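Local coordinates for protein STING-associated CdnE c-di-GMP synthase (Flavobacteriaceae, PDB 6WT8) that synthesises the cyclic dinucleotide c-di-GMP, a second messenger that probably activates an associated STING effector in bacterial CBASS defence, at residues K3-L8 with S45-Y50; M23-S28 with S54-A59; T95-L100 with F259-K264. All coordinates share one frame; numbering follows the deposited sequence.

Interaction 1. Residues K3-L8 with S45-Y50; sequences KNYLEL and SDVSIY
Tyr5 packs against Asp46, Val47 and Tyr50 with different parts of one side chain, a clear example of how two helix starts can be joined through aromatic rings without direct polar bonding. Over one face of its ring sits Val47, whose CB stands 3.9 Å from the ring centroid and only 5° off the normal, while Val47 CG2 reaches the phenol end, 3.7 Å from Tyr5 CZ. The valine lies alongside the tyrosine, both directed alike. At the ring edge Tyr50 arrives in plane, its CD2 3.9 Å from Tyr5 CD1; the two rings are inclined at 50°, neither stacked nor T-shaped. Nearer the backbone, Tyr5 CB rests 3.7 Å from Asp46 CB.

Tyr50 CG stands anti to its backbone N (chi1 173°), and the ring beyond it touches both Tyr5 and Leu8. Leu8 lies over one face, its CB 3.5 Å from Tyr50 CE1 in a CH-pi contact, and its CD1 is offset toward the ring's rim. The two phenol groups find polar partners beyond this apolar seam. Tyr5 OH bonds to Asp356, whereas Tyr50 OH is hydrogen-bonded, at 2.8 Å, to a water that accepts from Lys3 NZ; that ammonium forms a salt bridge with Glu349.

Each helix is capped just before it begins: Asn4 OD1 accepts from Glu7 N at 3.1 Å, the donor standing well above the amide plane, and Ser45 OG caps the other helix, accepting from Ser48 N at 3.2 Å. The contact thus joins the first turns of helices 5-16 and 46-56. Helix 336-360 adjoins both, touching Tyr5 through Ile353 and Val47 through Leu357, while Tyr50 also packs on Ile263 of helix 253-266.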
loop_
_atom_site.group_PDB
_atom_site.type_symbol
_atom_site.label_atom_id
_atom_site.label_comp_id
_atom_site.label_asym_id
_atom_site.label_seq_id
_atom_site.Cartn_x
_atom_site.Cartn_y
_atom_site.Cartn_z
ATOM N N LYS A 3 28.458 -7.875 4.811
ATOM C CA LYS A 3 27.171 -7.883 5.494
ATOM C C LYS A 3 27.144 -8.927 6.597
ATOM O O LYS A 3 27.610 -10.056 6.412
ATOM C CB LYS A 3 26.046 -8.155 4.503
ATOM C CG LYS A 3 25.798 -6.944 3.570
ATOM C CD LYS A 3 24.864 -7.233 2.419
ATOM C CE LYS A 3 23.409 -7.115 2.844
ATOM N NZ LYS A 3 22.996 -5.786 3.507
ATOM N N ASN A 4 26.550 -8.560 7.736
ATOM C CA ASN A 4 26.420 -9.462 8.880
ATOM C C ASN A 4 24.983 -9.978 8.865
ATOM O O ASN A 4 24.085 -9.312 9.386
ATOM C CB ASN A 4 26.735 -8.720 10.172
ATOM C CG ASN A 4 26.740 -9.619 11.382
ATOM O OD1 ASN A 4 26.084 -10.649 11.409
ATOM N ND2 ASN A 4 27.483 -9.221 12.406
ATOM N N TYR A 5 24.777 -11.180 8.319
ATOM C CA TYR A 5 23.397 -11.647 8.149
ATOM C C TYR A 5 22.781 -12.086 9.463
ATOM O O TYR A 5 21.560 -11.998 9.641
ATOM C CB TYR A 5 23.335 -12.752 7.112
ATOM C CG TYR A 5 23.594 -12.202 5.750
ATOM C CD1 TYR A 5 22.640 -11.473 5.087
ATOM C CD2 TYR A 5 24.841 -12.328 5.167
ATOM C CE1 TYR A 5 22.913 -10.899 3.855
ATOM C CE2 TYR A 5 25.115 -11.818 3.930
ATOM C CZ TYR A 5 24.145 -11.098 3.270
ATOM O OH TYR A 5 24.478 -10.580 2.023
ATOM N N LEU A 6 23.594 -12.532 10.409
ATOM C CA LEU A 6 23.061 -12.851 11.736
ATOM C C LEU A 6 22.431 -11.626 12.383
ATOM O O LEU A 6 21.317 -11.688 12.917
ATOM C CB LEU A 6 24.174 -13.434 12.620
ATOM C CG LEU A 6 23.655 -13.760 14.013
ATOM C CD1 LEU A 6 22.647 -14.867 13.804
ATOM C CD2 LEU A 6 24.772 -14.235 14.923
ATOM N N GLU A 7 23.121 -10.484 12.326
ATOM C CA GLU A 7 22.563 -9.261 12.883
ATOM C C GLU A 7 21.315 -8.829 12.113
ATOM O O GLU A 7 20.337 -8.376 12.709
ATOM C CB GLU A 7 23.623 -8.159 12.869
ATOM C CG GLU A 7 23.170 -6.867 13.531
ATOM C CD GLU A 7 24.315 -5.872 13.775
ATOM O OE1 GLU A 7 25.411 -6.039 13.174
ATOM O OE2 GLU A 7 24.106 -4.927 14.577
ATOM N N LEU A 8 21.331 -8.999 10.786
ATOM C CA LEU A 8 20.185 -8.631 9.962
ATOM C C LEU A 8 18.979 -9.506 10.283
ATOM O O LEU A 8 17.848 -9.001 10.387
ATOM C CB LEU A 8 20.529 -8.714 8.471
ATOM C CG LEU A 8 21.429 -7.583 7.962
ATOM C CD1 LEU A 8 21.956 -7.914 6.534
ATOM C CD2 LEU A 8 20.661 -6.257 8.062
ATOM N N SER A 45 21.466 -21.306 4.722
ATOM C CA SER A 45 22.500 -20.295 4.936
ATOM C C SER A 45 21.907 -19.049 5.591
ATOM O O SER A 45 20.705 -18.754 5.481
ATOM C CB SER A 45 23.177 -19.922 3.621
ATOM O OG SER A 45 22.304 -19.189 2.765
ATOM N N ASP A 46 22.766 -18.288 6.288
ATOM C CA ASP A 46 22.284 -17.069 6.926
ATOM C C ASP A 46 21.722 -16.095 5.898
ATOM O O ASP A 46 20.677 -15.478 6.147
ATOM C CB ASP A 46 23.382 -16.370 7.740
ATOM C CG ASP A 46 23.721 -17.100 9.050
ATOM O OD1 ASP A 46 23.017 -18.072 9.423
ATOM O OD2 ASP A 46 24.704 -16.684 9.712
ATOM N N VAL A 47 22.371 -15.969 4.728
ATOM C CA VAL A 47 21.856 -15.007 3.734
ATOM C C VAL A 47 20.475 -15.435 3.241
ATOM O O VAL A 47 19.554 -14.605 3.102
ATOM C CB VAL A 47 22.855 -14.820 2.564
ATOM C CG1 VAL A 47 23.286 -16.124 1.879
ATOM C CG2 VAL A 47 22.299 -13.839 1.518
ATOM N N SER A 48 20.295 -16.735 3.008
ATOM C CA SER A 48 18.981 -17.236 2.585
ATOM C C SER A 48 17.927 -17.016 3.665
ATOM O O SER A 48 16.784 -16.645 3.367
ATOM C CB SER A 48 19.060 -18.715 2.253
ATOM O OG SER A 48 17.729 -19.185 2.120
ATOM N N ILE A 49 18.263 -17.293 4.929
ATOM C CA ILE A 49 17.277 -17.059 5.990
ATOM C C ILE A 49 16.885 -15.588 6.069
ATOM O O ILE A 49 15.707 -15.237 6.261
ATOM C CB ILE A 49 17.833 -17.576 7.329
ATOM C CG1 ILE A 49 17.991 -19.082 7.237
ATOM C CG2 ILE A 49 16.921 -17.222 8.465
ATOM C CD1 ILE A 49 18.845 -19.606 8.409
ATOM N N TYR A 50 17.866 -14.699 5.937
ATOM C CA TYR A 50 17.547 -13.276 5.907
ATOM C C TYR A 50 16.577 -12.957 4.775
ATOM O O TYR A 50 15.623 -12.189 4.964
ATOM C CB TYR A 50 18.829 -12.468 5.738
ATOM C CG TYR A 50 18.600 -10.980 5.526
ATOM C CD1 TYR A 50 17.958 -10.209 6.489
ATOM C CD2 TYR A 50 19.022 -10.374 4.355
ATOM C CE1 TYR A 50 17.726 -8.781 6.298
ATOM C CE2 TYR A 50 18.809 -8.967 4.158
ATOM C CZ TYR A 50 18.171 -8.213 5.120
ATOM O OH TYR A 50 17.948 -6.833 4.991
HETATM O O HOH W 1 20.269 -5.805 3.709
#

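Interaction 2. Residues M23-S28 with S54-A59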
loop_
_atom_site.group_PDB
_atom_site.type_symbol
_atom_site.label_atom_id
_atom_site.label_comp_id
_atom_site.label_asym_id
_atom_site.label_seq_id
_atom_site.Cartn_x
_atom_site.Cartn_y
_atom_site.Cartn_z
HETATM N N MSE A 23 5.607 -19.479 10.606
HETATM C CA MSE A 23 5.183 -18.674 9.446
HETATM C C MSE A 23 4.944 -19.659 8.331
HETATM O O MSE A 23 5.638 -20.657 8.244
HETATM C CB MSE A 23 6.244 -17.665 9.024
HETATM C CG MSE A 23 6.666 -16.706 10.137
HETATM SE SE MSE A 23 5.237 -15.431 10.427
HETATM C CE MSE A 23 5.352 -14.304 8.817
ATOM N N THR A 24 3.981 -19.375 7.445
ATOM C CA THR A 24 3.785 -20.254 6.292
ATOM C C THR A 24 4.967 -20.153 5.345
ATOM O O THR A 24 5.381 -19.058 4.959
ATOM C CB THR A 24 2.509 -19.854 5.561
ATOM O OG1 THR A 24 1.423 -19.886 6.496
ATOM C CG2 THR A 24 2.228 -20.791 4.380
ATOM N N LYS A 25 5.524 -21.309 4.982
ATOM C CA LYS A 25 6.637 -21.319 4.046
ATOM C C LYS A 25 6.149 -20.902 2.669
ATOM O O LYS A 25 5.012 -21.192 2.259
ATOM C CB LYS A 25 7.253 -22.712 3.946
ATOM C CG LYS A 25 7.923 -23.223 5.214
ATOM C CD LYS A 25 8.461 -24.631 4.892
ATOM C CE LYS A 25 9.061 -25.353 6.064
ATOM N NZ LYS A 25 9.828 -26.548 5.500
HETATM N N MSE A 26 7.010 -20.197 1.957
HETATM C CA MSE A 26 6.730 -19.952 0.558
HETATM C C MSE A 26 6.774 -21.274 -0.174
HETATM O O MSE A 26 7.604 -22.149 0.101
HETATM C CB MSE A 26 7.744 -19.015 -0.055
HETATM C CG MSE A 26 7.668 -17.636 0.564
HETATM SE SE MSE A 26 9.147 -16.415 -0.028
HETATM C CE MSE A 26 10.566 -17.202 0.947
ATOM N N TYR A 27 5.892 -21.425 -1.147
ATOM C CA TYR A 27 5.793 -22.742 -1.780
ATOM C C TYR A 27 7.072 -23.110 -2.525
ATOM O O TYR A 27 7.431 -24.291 -2.569
ATOM C CB TYR A 27 4.605 -22.807 -2.740
ATOM C CG TYR A 27 3.308 -23.226 -2.081
ATOM C CD1 TYR A 27 3.102 -23.025 -0.717
ATOM C CD2 TYR A 27 2.297 -23.836 -2.828
ATOM C CE1 TYR A 27 1.928 -23.416 -0.112
ATOM C CE2 TYR A 27 1.119 -24.231 -2.241
ATOM C CZ TYR A 27 0.941 -24.022 -0.888
ATOM O OH TYR A 27 -0.234 -24.420 -0.297
ATOM N N SER A 28 7.792 -22.121 -3.076
ATOM C CA SER A 28 8.985 -22.503 -3.813
ATOM C C SER A 28 10.034 -23.053 -2.886
ATOM O O SER A 28 10.935 -23.755 -3.350
ATOM C CB SER A 28 9.562 -21.324 -4.612
ATOM O OG SER A 28 10.022 -20.224 -3.777
ATOM N N SER A 54 12.770 -11.665 5.362
ATOM C CA SER A 54 12.465 -10.355 4.795
ATOM C C SER A 54 11.303 -10.427 3.801
ATOM O O SER A 54 10.534 -9.468 3.681
ATOM C CB SER A 54 13.680 -9.785 4.080
ATOM O OG SER A 54 14.683 -9.404 5.005
HETATM N N MSE A 55 11.166 -11.526 3.079
HETATM C CA MSE A 55 10.091 -11.725 2.120
HETATM C C MSE A 55 8.781 -12.040 2.827
HETATM O O MSE A 55 7.727 -11.636 2.343
HETATM C CB MSE A 55 10.428 -12.851 1.129
HETATM C CG MSE A 55 11.418 -12.357 0.107
HETATM SE SE MSE A 55 11.696 -13.811 -1.187
HETATM C CE MSE A 55 12.795 -12.819 -2.263
ATOM N N LYS A 56 8.806 -12.792 3.927
ATOM C CA LYS A 56 7.542 -13.282 4.491
ATOM C C LYS A 56 6.773 -12.237 5.293
ATOM O O LYS A 56 5.545 -12.378 5.449
ATOM C CB LYS A 56 7.805 -14.504 5.367
ATOM C CG LYS A 56 8.164 -15.697 4.526
ATOM C CD LYS A 56 8.603 -16.857 5.425
ATOM C CE LYS A 56 9.094 -17.961 4.540
ATOM N NZ LYS A 56 9.705 -19.094 5.326
ATOM N N GLY A 57 7.433 -11.194 5.807
ATOM C CA GLY A 57 6.726 -10.126 6.501
ATOM C C GLY A 57 6.323 -10.446 7.942
ATOM O O GLY A 57 6.971 -11.214 8.676
ATOM N N VAL A 58 5.250 -9.785 8.378
ATOM C CA VAL A 58 4.854 -9.708 9.780
ATOM C C VAL A 58 4.008 -10.915 10.168
ATOM O O VAL A 58 3.151 -11.385 9.394
ATOM C CB VAL A 58 4.089 -8.372 9.980
ATOM C CG1 VAL A 58 3.417 -8.268 11.325
ATOM C CG2 VAL A 58 5.077 -7.164 9.773
ATOM N N ALA A 59 4.224 -11.388 11.395
ATOM C CA ALA A 59 3.407 -12.479 11.924
ATOM C C ALA A 59 1.913 -12.112 11.880
ATOM O O ALA A 59 1.515 -10.954 12.158
ATOM C CB ALA A 59 3.839 -12.833 13.355
HETATM O O HOH W 2 8.216 -20.223 7.272
#
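Met23 and Met26, both selenomethionine in the deposited protein, meet the end of a helix and the extended chain beyond it, and show how a bent, unbranched side chain can follow a helix exit. Van der Waals packing makes up most of the contact. Met23 is bent at both chi2 (-73°) and chi3 (-72°), the second bend bringing its methyl CE to the carbonyls of the chain leaving the helix, 3.5 Å from Gly57 O and 3.7 Å from Val58 O. The fully extended chain of Lys56 passes Thr24 O with CE 3.9 Å away, and Met26 CE touches Lys56 CE at 4.0 Å. Two contacts are purely apolar: Met23 SE lies 3.8 Å from Ala59 CA, and Met26 crosses Met55, also a selenomethionine, at about a right angle, with SE against SE at 3.8 Å.

Polar contact begins at Lys56 NZ. It donates at 2.7 Å to a water that in turn donates to Met23 O, and it forms a salt bridge with Glu29, which also accepts from Met26 N. An alanine at Lys56 would probably leave Glu29 without its charged mate, break the water link to Met23 O and open a gap beside Thr24 and the Met26 methyl.

Gly57, with positive phi, ends helix 46-56, and residues 55-59 run roughly antiparallel to residues 23-26, the directions 153° apart. The pairing therefore joins the lead-in to helix 27-31 with the exit of helix 46-56. Helix 253-266 packs beside both through Asn255, which touches Met26 and Met55, while Ala59 makes backbone hydrogen bonds to Ser16, at the end of helix 5-16.

Interaction 3. Residues T95-L100 with F259-K264; sequences TNTHIL and FLKNIK
Ile99 presses its branches onto Lys261 and Asn262, the tightly packed part of a buried contact that turns polar on the side of Thr97. Its chi1 of 60° sets CG1 between the backbone N and the carbonyl carbon; CD1, at the end of that branch, and CG2 both reach the helix. CD1 lies 3.6 Å from Asn262 OD1 and 3.7 Å from Lys261 O, while CG2 sits 3.6 Å from Asn262 ND2. The amide is fixed from elsewhere, ND2 donating to Ser54 O and OD1 accepting from Arg15. A water borders this packed side, donating to both Ile99 O, at 2.8 Å, and Asn262 OD1.

On the looser side, Lys261 stretches out fully extended to give its NZ to Thr97 O at 2.8 Å, approaching from 53° above the carbonyl plane. A second water accepts from Lys261 NZ and lies 2.7 Å from Thr97 OG1, a hydroxyl also bonded to Thr95 OG1.

The case shows how a loop without regular structure can be held by a helix lysine through one of its backbone carbonyls, with a second carbonyl, Ile99 O, reached through water. Residues 95-100 lie in the loop between strands 85-90 and 106-112 of the central sheet, and the pairing is consistent with the CD-NTase fold, in which a nucleotidyltransferase core of the polymerase-beta type packs against a helical domain, here represented by helix 253-266.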
loop_
_atom_site.group_PDB
_atom_site.type_symbol
_atom_site.label_atom_id
_atom_site.label_comp_id
_atom_site.label_asym_id
_atom_site.label_seq_id
_atom_site.Cartn_x
_atom_site.Cartn_y
_atom_site.Cartn_z
ATOM N N THR A 95 -2.809 -4.946 2.212
ATOM C CA THR A 95 -2.196 -5.911 1.281
ATOM C C THR A 95 -1.200 -6.810 1.970
ATOM O O THR A 95 -0.477 -7.564 1.292
ATOM C CB THR A 95 -1.507 -5.161 0.134
ATOM O OG1 THR A 95 -0.653 -4.153 0.656
ATOM C CG2 THR A 95 -2.538 -4.449 -0.800
ATOM N N ASN A 96 -1.087 -6.711 3.299
ATOM C CA ASN A 96 -0.074 -7.426 4.067
ATOM C C ASN A 96 1.317 -7.169 3.523
ATOM O O ASN A 96 2.176 -8.087 3.556
ATOM C CB ASN A 96 -0.349 -8.947 4.099
ATOM C CG ASN A 96 0.514 -9.651 5.133
ATOM O OD1 ASN A 96 0.807 -9.054 6.197
ATOM N ND2 ASN A 96 0.979 -10.911 4.822
ATOM N N THR A 97 1.581 -5.928 3.054
ATOM C CA THR A 97 2.927 -5.610 2.589
ATOM C C THR A 97 3.664 -4.726 3.573
ATOM O O THR A 97 4.733 -4.206 3.252
ATOM C CB THR A 97 2.901 -4.978 1.199
ATOM O OG1 THR A 97 1.997 -3.863 1.211
ATOM C CG2 THR A 97 2.456 -6.056 0.182
ATOM N N HIS A 98 3.119 -4.552 4.775
ATOM C CA HIS A 98 3.879 -3.873 5.808
ATOM C C HIS A 98 5.009 -4.774 6.315
ATOM O O HIS A 98 4.977 -5.994 6.187
ATOM C CB HIS A 98 2.965 -3.461 6.977
ATOM C CG HIS A 98 2.228 -4.607 7.615
ATOM N ND1 HIS A 98 1.438 -5.461 6.898
ATOM C CD2 HIS A 98 2.108 -4.981 8.918
ATOM C CE1 HIS A 98 0.895 -6.354 7.710
ATOM N NE2 HIS A 98 1.251 -6.056 8.944
ATOM N N ILE A 99 6.027 -4.155 6.932
ATOM C CA ILE A 99 7.158 -4.903 7.478
ATOM C C ILE A 99 7.402 -4.604 8.950
ATOM O O ILE A 99 8.369 -5.144 9.536
ATOM C CB ILE A 99 8.462 -4.673 6.677
ATOM C CG1 ILE A 99 8.846 -3.222 6.686
ATOM C CG2 ILE A 99 8.278 -5.162 5.230
ATOM C CD1 ILE A 99 10.396 -2.988 6.456
ATOM N N LEU A 100 6.553 -3.788 9.579
ATOM C CA LEU A 100 6.669 -3.552 11.023
ATOM C C LEU A 100 5.425 -4.067 11.732
ATOM O O LEU A 100 4.304 -3.731 11.333
ATOM C CB LEU A 100 6.848 -2.057 11.354
ATOM C CG LEU A 100 7.908 -1.282 10.583
ATOM C CD1 LEU A 100 7.953 0.208 10.994
ATOM C CD2 LEU A 100 9.255 -1.921 10.744
ATOM N N PHE A 259 10.520 -7.709 0.693
ATOM C CA PHE A 259 11.981 -7.815 0.659
ATOM C C PHE A 259 12.613 -6.466 0.412
ATOM O O PHE A 259 13.498 -6.056 1.158
ATOM C CB PHE A 259 12.377 -8.804 -0.441
ATOM C CG PHE A 259 13.851 -8.977 -0.632
ATOM C CD1 PHE A 259 14.619 -9.539 0.337
ATOM C CD2 PHE A 259 14.416 -8.683 -1.821
ATOM C CE1 PHE A 259 16.017 -9.716 0.156
ATOM C CE2 PHE A 259 15.787 -8.862 -2.016
ATOM C CZ PHE A 259 16.574 -9.416 -1.032
ATOM N N LEU A 260 12.166 -5.741 -0.628
ATOM C CA LEU A 260 12.832 -4.454 -0.908
ATOM C C LEU A 260 12.620 -3.459 0.235
ATOM O O LEU A 260 13.508 -2.659 0.554
ATOM C CB LEU A 260 12.322 -3.844 -2.226
ATOM C CG LEU A 260 12.855 -4.301 -3.563
ATOM C CD1 LEU A 260 12.439 -3.189 -4.595
ATOM C CD2 LEU A 260 14.381 -4.474 -3.545
ATOM N N LYS A 261 11.426 -3.466 0.858
ATOM C CA LYS A 261 11.186 -2.585 2.007
ATOM C C LYS A 261 12.143 -2.905 3.146
ATOM O O LYS A 261 12.695 -1.990 3.775
ATOM C CB LYS A 261 9.735 -2.709 2.475
ATOM C CG LYS A 261 8.724 -2.024 1.577
ATOM C CD LYS A 261 7.360 -2.142 2.261
ATOM C CE LYS A 261 6.268 -1.598 1.449
ATOM N NZ LYS A 261 5.079 -1.506 2.414
ATOM N N ASN A 262 12.401 -4.189 3.396
ATOM C CA ASN A 262 13.336 -4.558 4.454
ATOM C C ASN A 262 14.747 -4.128 4.089
ATOM O O ASN A 262 15.498 -3.675 4.961
ATOM C CB ASN A 262 13.284 -6.089 4.688
ATOM C CG ASN A 262 12.221 -6.465 5.752
ATOM O OD1 ASN A 262 12.331 -6.024 6.897
ATOM N ND2 ASN A 262 11.187 -7.223 5.379
ATOM N N ILE A 263 15.170 -4.369 2.842
ATOM C CA ILE A 263 16.518 -3.941 2.435
ATOM C C ILE A 263 16.658 -2.436 2.617
ATOM O O ILE A 263 17.666 -1.952 3.132
ATOM C CB ILE A 263 16.800 -4.327 0.973
ATOM C CG1 ILE A 263 16.794 -5.839 0.781
ATOM C CG2 ILE A 263 18.116 -3.723 0.445
ATOM C CD1 ILE A 263 17.535 -6.620 1.762
ATOM N N LYS A 264 15.638 -1.671 2.201
ATOM C CA LYS A 264 15.751 -0.218 2.362
ATOM C C LYS A 264 15.871 0.177 3.842
ATOM O O LYS A 264 16.665 1.077 4.230
ATOM C CB LYS A 264 14.532 0.472 1.723
ATOM C CG LYS A 264 14.801 1.985 1.579
ATOM C CD LYS A 264 13.719 2.649 0.676
ATOM C CE LYS A 264 12.365 2.725 1.388
ATOM N NZ LYS A 264 12.266 3.939 2.312
HETATM O O HOH W 3 3.174 -1.582 0.458
HETATM O O HOH W 4 10.896 -6.332 9.209
#

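From the N terminus, residues 3-8 open first and 23-28 follow before 45-50 returns to close interaction 1 across 36 intervening residues; 54-59 then closes interaction 2. The two contacts cross along the chain and share helix 46-56, one using its start and the other its end, with centres about 16 Å apart. Interaction 3 comes later in series, closing a loop of 158 residues that includes most of the sheet. It abuts interaction 1 where helices 46-56 and 253-266 meet, and interaction 2 where Val58 CG2 lies against Ile99 and Leu100. Together the three tie the N-terminal helices, helix 253-266 and the strand-connecting loop to one another.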